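Local coordinates for hypothetical protein Atu2684 (Agrobacterium tumefaciens, PDB 2AXO) that is of unknown function but belongs to the DUF1223 family of the thioredoxin clan and carries a CxxC disulfide, at residues V174-V185 and M197-T208. Residues are numbered along the deposited sequence; the frame is centred on the assembly and turned at random.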
ATOM      1  N   VAL A 174      21.104  10.286  -8.829  1.00 11.20           N
ATOM      2  CA  VAL A 174      21.991  10.067  -7.710  1.00 11.04           C
ATOM      3  C   VAL A 174      21.039  10.143  -6.521  1.00 10.02           C
ATOM      4  O   VAL A 174      20.636  11.227  -6.104  1.00 10.07           O
ATOM      5  CB  VAL A 174      23.060  11.167  -7.615  1.00 13.26           C
ATOM      6  CG1 VAL A 174      23.930  10.940  -6.386  1.00 11.57           C
ATOM      7  CG2 VAL A 174      23.918  11.155  -8.879  1.00 11.66           C
ATOM      8  N   VAL A 175      20.661   8.980  -5.999  1.00  9.86           N
ATOM      9  CA  VAL A 175      19.724   8.895  -4.881  1.00 10.73           C
ATOM     10  C   VAL A 175      20.422   8.674  -3.538  1.00 10.34           C
ATOM     11  O   VAL A 175      21.309   7.831  -3.423  1.00 10.07           O
ATOM     12  CB  VAL A 175      18.717   7.734  -5.106  1.00 10.67           C
ATOM     13  CG1 VAL A 175      17.713   7.663  -3.956  1.00 12.07           C
ATOM     14  CG2 VAL A 175      17.999   7.920  -6.437  1.00 12.95           C
ATOM     15  N   VAL A 176      20.017   9.433  -2.526  1.00  8.75           N
ATOM     16  CA  VAL A 176      20.595   9.280  -1.198  1.00  9.36           C
ATOM     17  C   VAL A 176      19.502   8.876  -0.227  1.00  9.10           C
ATOM     18  O   VAL A 176      18.483   9.564  -0.097  1.00 11.27           O
ATOM     19  CB  VAL A 176      21.248  10.581  -0.685  1.00  8.50           C
ATOM     20  CG1 VAL A 176      21.816  10.360   0.718  1.00 11.37           C
ATOM     21  CG2 VAL A 176      22.349  11.026  -1.632  1.00 10.48           C
ATOM     22  N   ALA A 177      19.717   7.751   0.443  1.00  8.15           N
ATOM     23  CA  ALA A 177      18.770   7.239   1.420  1.00  8.03           C
ATOM     24  C   ALA A 177      19.408   7.410   2.791  1.00  8.77           C
ATOM     25  O   ALA A 177      20.465   6.838   3.078  1.00  8.26           O
ATOM     26  CB  ALA A 177      18.467   5.764   1.149  1.00  9.54           C
ATOM     27  N   TYR A 178      18.771   8.223   3.627  1.00  7.57           N
ATOM     28  CA  TYR A 178      19.272   8.496   4.969  1.00  7.59           C
ATOM     29  C   TYR A 178      18.667   7.506   5.953  1.00  6.93           C
ATOM     30  O   TYR A 178      17.473   7.227   5.906  1.00  6.36           O
ATOM     31  CB  TYR A 178      18.898   9.925   5.367  1.00  7.44           C
ATOM     32  CG  TYR A 178      19.459  10.978   4.432  1.00  8.55           C
ATOM     33  CD1 TYR A 178      20.769  11.441   4.576  1.00 10.04           C
ATOM     34  CD2 TYR A 178      18.687  11.496   3.390  1.00 10.93           C
ATOM     35  CE1 TYR A 178      21.300  12.401   3.706  1.00 11.54           C
ATOM     36  CE2 TYR A 178      19.207  12.454   2.511  1.00 10.27           C
ATOM     37  CZ  TYR A 178      20.510  12.899   2.675  1.00 11.53           C
ATOM     38  OH  TYR A 178      21.024  13.833   1.803  1.00 14.40           O
ATOM     39  N   PHE A 179      19.495   6.972   6.844  1.00  8.81           N
ATOM     40  CA  PHE A 179      19.003   6.018   7.824  1.00  9.31           C
ATOM     41  C   PHE A 179      19.666   6.179   9.174  1.00 10.08           C
ATOM     42  O   PHE A 179      20.699   6.848   9.313  1.00 11.49           O
ATOM     43  CB  PHE A 179      19.230   4.576   7.339  1.00  6.70           C
ATOM     44  CG  PHE A 179      20.665   4.259   7.026  1.00  7.97           C
ATOM     45  CD1 PHE A 179      21.121   4.290   5.710  1.00  7.92           C
ATOM     46  CD2 PHE A 179      21.569   3.953   8.047  1.00  7.27           C
ATOM     47  CE1 PHE A 179      22.455   4.022   5.409  1.00  6.91           C
ATOM     48  CE2 PHE A 179      22.907   3.684   7.762  1.00  9.43           C
ATOM     49  CZ  PHE A 179      23.353   3.718   6.438  1.00  7.82           C
ATOM     50  N   THR A 180      19.038   5.578  10.176  1.00  9.37           N
ATOM     51  CA  THR A 180      19.586   5.564  11.513  1.00 10.90           C
ATOM     52  C   THR A 180      20.378   4.265  11.482  1.00 11.54           C
ATOM     53  O   THR A 180      19.997   3.317  10.798  1.00 11.88           O
ATOM     54  CB  THR A 180      18.477   5.485  12.597  1.00 11.33           C
ATOM     55  OG1 THR A 180      17.626   4.356  12.341  1.00 11.03           O
ATOM     56  CG2 THR A 180      17.641   6.759  12.593  1.00 12.29           C
ATOM     57  N   ARG A 181      21.496   4.234  12.187  1.00 13.25           N
ATOM     58  CA  ARG A 181      22.335   3.048  12.221  1.00 16.04           C
ATOM     59  C   ARG A 181      21.590   1.913  12.917  1.00 17.09           C
ATOM     60  O   ARG A 181      21.361   0.852  12.334  1.00 16.56           O
ATOM     61  CB  ARG A 181      23.631   3.386  12.952  1.00 16.62           C
ATOM     62  CG  ARG A 181      24.523   2.215  13.257  1.00 16.82           C
ATOM     63  CD  ARG A 181      25.036   1.545  12.007  1.00 16.95           C
ATOM     64  NE  ARG A 181      26.188   0.716  12.336  1.00 17.01           N
ATOM     65  CZ  ARG A 181      26.740  -0.159  11.511  1.00 14.20           C
ATOM     66  NH1 ARG A 181      26.242  -0.331  10.290  1.00 13.97           N
ATOM     67  NH2 ARG A 181      27.791  -0.859  11.912  1.00 12.66           N
ATOM     68  N   GLU A 182      21.208   2.145  14.168  1.00 18.25           N
ATOM     69  CA  GLU A 182      20.463   1.162  14.944  1.00 20.73           C
ATOM     70  C   GLU A 182      19.426   1.884  15.794  1.00 20.21           C
ATOM     71  O   GLU A 182      19.748   2.841  16.487  1.00 21.26           O
ATOM     72  CB  GLU A 182      21.396   0.365  15.853  1.00 22.56           C
ATOM     73  CG  GLU A 182      20.676  -0.722  16.625  1.00 27.00           C
ATOM     74  CD  GLU A 182      20.636  -0.462  18.112  1.00 30.21           C
ATOM     75  OE1 GLU A 182      21.688  -0.625  18.771  1.00 33.32           O
ATOM     76  OE2 GLU A 182      19.555  -0.091  18.623  1.00 30.05           O
ATOM     77  N   GLN A 183      18.183   1.433  15.739  1.00 21.09           N
ATOM     78  CA  GLN A 183      17.143   2.073  16.527  1.00 23.77           C
ATOM     79  C   GLN A 183      16.324   1.027  17.265  1.00 24.59           C
ATOM     80  O   GLN A 183      15.892   0.034  16.680  1.00 22.25           O
ATOM     81  CB  GLN A 183      16.236   2.913  15.624  1.00 25.99           C
ATOM     82  CG  GLN A 183      15.407   3.947  16.365  1.00 30.30           C
ATOM     83  CD  GLN A 183      14.694   4.896  15.424  1.00 33.86           C
ATOM     84  OE1 GLN A 183      15.304   5.456  14.511  1.00 37.67           O
ATOM     85  NE2 GLN A 183      13.399   5.091  15.644  1.00 36.10           N
ATOM     86  N   THR A 184      16.119   1.246  18.559  1.00 25.09           N
ATOM     87  CA  THR A 184      15.344   0.308  19.358  1.00 27.15           C
ATOM     88  C   THR A 184      13.936   0.832  19.571  1.00 27.23           C
ATOM     89  O   THR A 184      13.735   2.031  19.768  1.00 28.60           O
ATOM     90  CB  THR A 184      15.995   0.065  20.733  1.00 28.10           C
ATOM     91  OG1 THR A 184      16.127   1.312  21.425  1.00 32.31           O
ATOM     92  CG2 THR A 184      17.362  -0.573  20.568  1.00 28.02           C
ATOM     93  N   VAL A 185      12.963  -0.069  19.520  1.00 27.05           N
ATOM     94  CA  VAL A 185      11.569   0.302  19.720  1.00 27.48           C
ATOM     95  C   VAL A 185      10.960  -0.613  20.776  1.00 27.27           C
ATOM     96  O   VAL A 185      11.394  -1.754  20.939  1.00 26.44           O
ATOM     97  CB  VAL A 185      10.756   0.172  18.413  1.00 28.04           C
ATOM     98  CG1 VAL A 185      10.703  -1.283  17.967  1.00 27.84           C
ATOM     99  CG2 VAL A 185       9.353   0.721  18.621  1.00 29.34           C
HETATM  100  N   MSE A 197      12.919  -4.118  20.706  1.00 34.28           N
HETATM  101  CA  MSE A 197      13.446  -4.718  19.487  1.00 35.13           C
HETATM  102  C   MSE A 197      14.366  -3.722  18.793  1.00 32.89           C
HETATM  103  O   MSE A 197      14.189  -2.508  18.912  1.00 32.03           O
HETATM  104  CB  MSE A 197      12.310  -5.121  18.539  1.00 39.64           C
HETATM  105  CG  MSE A 197      11.569  -6.381  18.962  1.00 47.24           C
HETATM  106 SE   MSE A 197      10.318  -7.043  17.633  1.00 59.80          SE
HETATM  107  CE  MSE A 197      11.550  -8.023  16.510  1.00 54.46           C
ATOM    108  N   SER A 198      15.351  -4.242  18.073  1.00 29.93           N
ATOM    109  CA  SER A 198      16.305  -3.395  17.373  1.00 27.85           C
ATOM    110  C   SER A 198      16.220  -3.540  15.859  1.00 23.92           C
ATOM    111  O   SER A 198      16.113  -4.646  15.335  1.00 23.70           O
ATOM    112  CB  SER A 198      17.724  -3.722  17.841  1.00 28.44           C
ATOM    113  OG  SER A 198      18.687  -3.081  17.026  1.00 31.70           O
ATOM    114  N   TYR A 199      16.263  -2.406  15.166  1.00 19.81           N
ATOM    115  CA  TYR A 199      16.217  -2.372  13.709  1.00 15.48           C
ATOM    116  C   TYR A 199      17.455  -1.644  13.217  1.00 14.98           C
ATOM    117  O   TYR A 199      17.919  -0.707  13.860  1.00 13.01           O
ATOM    118  CB  TYR A 199      14.955  -1.649  13.235  1.00 14.90           C
ATOM    119  CG  TYR A 199      13.697  -2.443  13.479  1.00 17.15           C
ATOM    120  CD1 TYR A 199      13.318  -3.467  12.613  1.00 15.85           C
ATOM    121  CD2 TYR A 199      12.896  -2.190  14.593  1.00 16.06           C
ATOM    122  CE1 TYR A 199      12.172  -4.219  12.852  1.00 16.82           C
ATOM    123  CE2 TYR A 199      11.749  -2.939  14.840  1.00 16.87           C
ATOM    124  CZ  TYR A 199      11.395  -3.947  13.968  1.00 16.81           C
ATOM    125  OH  TYR A 199      10.259  -4.679  14.203  1.00 18.22           O
ATOM    126  N   TRP A 200      17.984  -2.077  12.076  1.00 14.13           N
ATOM    127  CA  TRP A 200      19.194  -1.476  11.523  1.00 12.52           C
ATOM    128  C   TRP A 200      18.987  -0.864  10.148  1.00 11.68           C
ATOM    129  O   TRP A 200      18.218  -1.380   9.340  1.00 11.36           O
ATOM    130  CB  TRP A 200      20.311  -2.523  11.443  1.00 13.00           C
ATOM    131  CG  TRP A 200      20.779  -2.992  12.791  1.00 15.10           C
ATOM    132  CD1 TRP A 200      20.124  -3.832  13.645  1.00 15.59           C
ATOM    133  CD2 TRP A 200      21.973  -2.584  13.464  1.00 14.22           C
ATOM    134  NE1 TRP A 200      20.838  -3.969  14.813  1.00 16.28           N
ATOM    135  CE2 TRP A 200      21.977  -3.214  14.726  1.00 15.81           C
ATOM    136  CE3 TRP A 200      23.043  -1.747  13.121  1.00 14.05           C
ATOM    137  CZ2 TRP A 200      23.007  -3.026  15.654  1.00 15.72           C
ATOM    138  CZ3 TRP A 200      24.067  -1.560  14.041  1.00 15.22           C
ATOM    139  CH2 TRP A 200      24.040  -2.200  15.293  1.00 14.28           C
ATOM    140  N   HIS A 201      19.691   0.239   9.903  1.00  8.12           N
ATOM    141  CA  HIS A 201      19.636   0.966   8.642  1.00  9.27           C
ATOM    142  C   HIS A 201      18.217   1.337   8.200  1.00  9.25           C
ATOM    143  O   HIS A 201      17.875   1.245   7.024  1.00  7.74           O
ATOM    144  CB  HIS A 201      20.376   0.171   7.552  1.00  7.03           C
ATOM    145  CG  HIS A 201      21.862   0.123   7.750  1.00 10.11           C
ATOM    146  ND1 HIS A 201      22.745  -0.161   6.731  1.00  7.99           N
ATOM    147  CD2 HIS A 201      22.621   0.356   8.850  1.00  8.84           C
ATOM    148  CE1 HIS A 201      23.983  -0.094   7.191  1.00  6.87           C
ATOM    149  NE2 HIS A 201      23.936   0.217   8.473  1.00  7.84           N
ATOM    150  N   SER A 202      17.413   1.771   9.169  1.00  9.52           N
ATOM    151  CA  SER A 202      16.035   2.188   8.936  1.00  9.62           C
ATOM    152  C   SER A 202      16.021   3.544   8.231  1.00  9.33           C
ATOM    153  O   SER A 202      16.387   4.572   8.811  1.00  8.04           O
ATOM    154  CB  SER A 202      15.275   2.285  10.264  1.00 10.67           C
ATOM    155  OG  SER A 202      15.168   1.020  10.889  1.00 14.12           O
ATOM    156  N   VAL A 203      15.598   3.533   6.970  1.00  6.49           N
ATOM    157  CA  VAL A 203      15.544   4.742   6.157  1.00  8.26           C
ATOM    158  C   VAL A 203      14.417   5.686   6.580  1.00  8.82           C
ATOM    159  O   VAL A 203      13.268   5.271   6.713  1.00  8.57           O
ATOM    160  CB  VAL A 203      15.369   4.366   4.671  1.00  9.79           C
ATOM    161  CG1 VAL A 203      15.264   5.617   3.810  1.00  7.94           C
ATOM    162  CG2 VAL A 203      16.550   3.510   4.219  1.00  9.14           C
ATOM    163  N   TYR A 204      14.755   6.956   6.789  1.00  7.31           N
ATOM    164  CA  TYR A 204      13.751   7.939   7.184  1.00  9.22           C
ATOM    165  C   TYR A 204      13.581   9.062   6.171  1.00  9.66           C
ATOM    166  O   TYR A 204      12.708   9.917   6.326  1.00  9.25           O
ATOM    167  CB  TYR A 204      14.080   8.535   8.551  1.00 10.39           C
ATOM    168  CG  TYR A 204      15.381   9.292   8.610  1.00  9.63           C
ATOM    169  CD1 TYR A 204      16.561   8.659   9.000  1.00  9.71           C
ATOM    170  CD2 TYR A 204      15.431  10.649   8.302  1.00 10.95           C
ATOM    171  CE1 TYR A 204      17.758   9.361   9.089  1.00 10.65           C
ATOM    172  CE2 TYR A 204      16.622  11.361   8.382  1.00  7.50           C
ATOM    173  CZ  TYR A 204      17.781  10.713   8.780  1.00  9.62           C
ATOM    174  OH  TYR A 204      18.954  11.423   8.885  1.00 10.60           O
ATOM    175  N   ASP A 205      14.428   9.076   5.146  1.00  8.86           N
ATOM    176  CA  ASP A 205      14.329  10.084   4.098  1.00 11.03           C
ATOM    177  C   ASP A 205      15.135   9.661   2.883  1.00 10.85           C
ATOM    178  O   ASP A 205      16.233   9.123   3.008  1.00  9.95           O
ATOM    179  CB  ASP A 205      14.807  11.456   4.588  1.00 10.57           C
ATOM    180  CG  ASP A 205      14.536  12.558   3.574  1.00 16.43           C
ATOM    181  OD1 ASP A 205      13.427  12.568   2.994  1.00 16.42           O
ATOM    182  OD2 ASP A 205      15.422  13.417   3.354  1.00 17.11           O
ATOM    183  N   VAL A 206      14.567   9.905   1.706  1.00 12.24           N
ATOM    184  CA  VAL A 206      15.207   9.559   0.441  1.00 12.21           C
ATOM    185  C   VAL A 206      15.108  10.777  -0.472  1.00 13.74           C
ATOM    186  O   VAL A 206      14.038  11.370  -0.595  1.00 13.31           O
ATOM    187  CB  VAL A 206      14.479   8.376  -0.252  1.00 13.22           C
ATOM    188  CG1 VAL A 206      15.162   8.044  -1.569  1.00 12.11           C
ATOM    189  CG2 VAL A 206      14.453   7.158   0.667  1.00 13.48           C
ATOM    190  N   GLN A 207      16.211  11.157  -1.106  1.00 13.87           N
ATOM    191  CA  GLN A 207      16.193  12.309  -2.000  1.00 14.71           C
ATOM    192  C   GLN A 207      17.175  12.164  -3.149  1.00 14.70           C
ATOM    193  O   GLN A 207      18.225  11.525  -3.022  1.00 13.59           O
ATOM    194  CB  GLN A 207      16.501  13.597  -1.231  1.00 17.94           C
ATOM    195  CG  GLN A 207      17.842  13.597  -0.530  1.00 22.65           C
ATOM    196  CD  GLN A 207      18.080  14.865   0.271  1.00 24.67           C
ATOM    197  OE1 GLN A 207      17.199  15.329   0.997  1.00 27.31           O
ATOM    198  NE2 GLN A 207      19.280  15.418   0.161  1.00 23.35           N
ATOM    199  N   THR A 208      16.813  12.756  -4.278  1.00 13.06           N
ATOM    200  CA  THR A 208      17.648  12.730  -5.465  1.00 13.87           C
ATOM    201  C   THR A 208      18.483  13.997  -5.432  1.00 14.47           C
ATOM    202  O   THR A 208      17.941  15.100  -5.386  1.00 15.55           O
ATOM    203  CB  THR A 208      16.789  12.699  -6.729  1.00 14.76           C
ATOM    204  OG1 THR A 208      15.975  11.520  -6.714  1.00 14.50           O
ATOM    205  CG2 THR A 208      17.664  12.693  -7.969  1.00 15.74           C
TER
HETATM  206  O   HOH W   1      17.581   1.600  12.173  1.00  8.94           O
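H201 lies flat against F179: the ring centroids are 4.2 Å apart and the planes 22° off parallel, a face-to-face stack at the corner where both strands bend. Followed outward, H201 CB sits over the F179 ring as a CH-pi donor, CG and CD2 run above F179 CE2, and CE1 meets F179 CZ at 3.9 Å and R181 NH1 at 3.8 Å. ND1 turns to the backbone oxygen of G75, leaving NE2 to accept a bond from R181 NH1 at 3.0 Å. That bond is bent (140° at the hydrogen), but two polar partners plus the phenyl face should hold the rotation of the ring. F179 gets there with CG between its backbone N and carbonyl carbon (chi1 57°). R181 brings one guanidinium face onto the edge of W200, NE standing 3.5 Å from CZ3, while E182 CB is centred over the six-membered ring, 3.5 Å from its centroid.

One water accepts from T180 OG1 and S202 N and donates to Y199 O, joining strands whose direct S202 N to T180 O bond is weak. Y178 CB packs over the Y204 ring; between Y178 and F179 the register slips by one residue. Interrupted by this beta bulge and turning a corner at R181 and H201, the antiparallel pairing is that of a long, bent beta hairpin whose strand 196-212 edges a four-stranded antiparallel sheet, with 172-186 next to it.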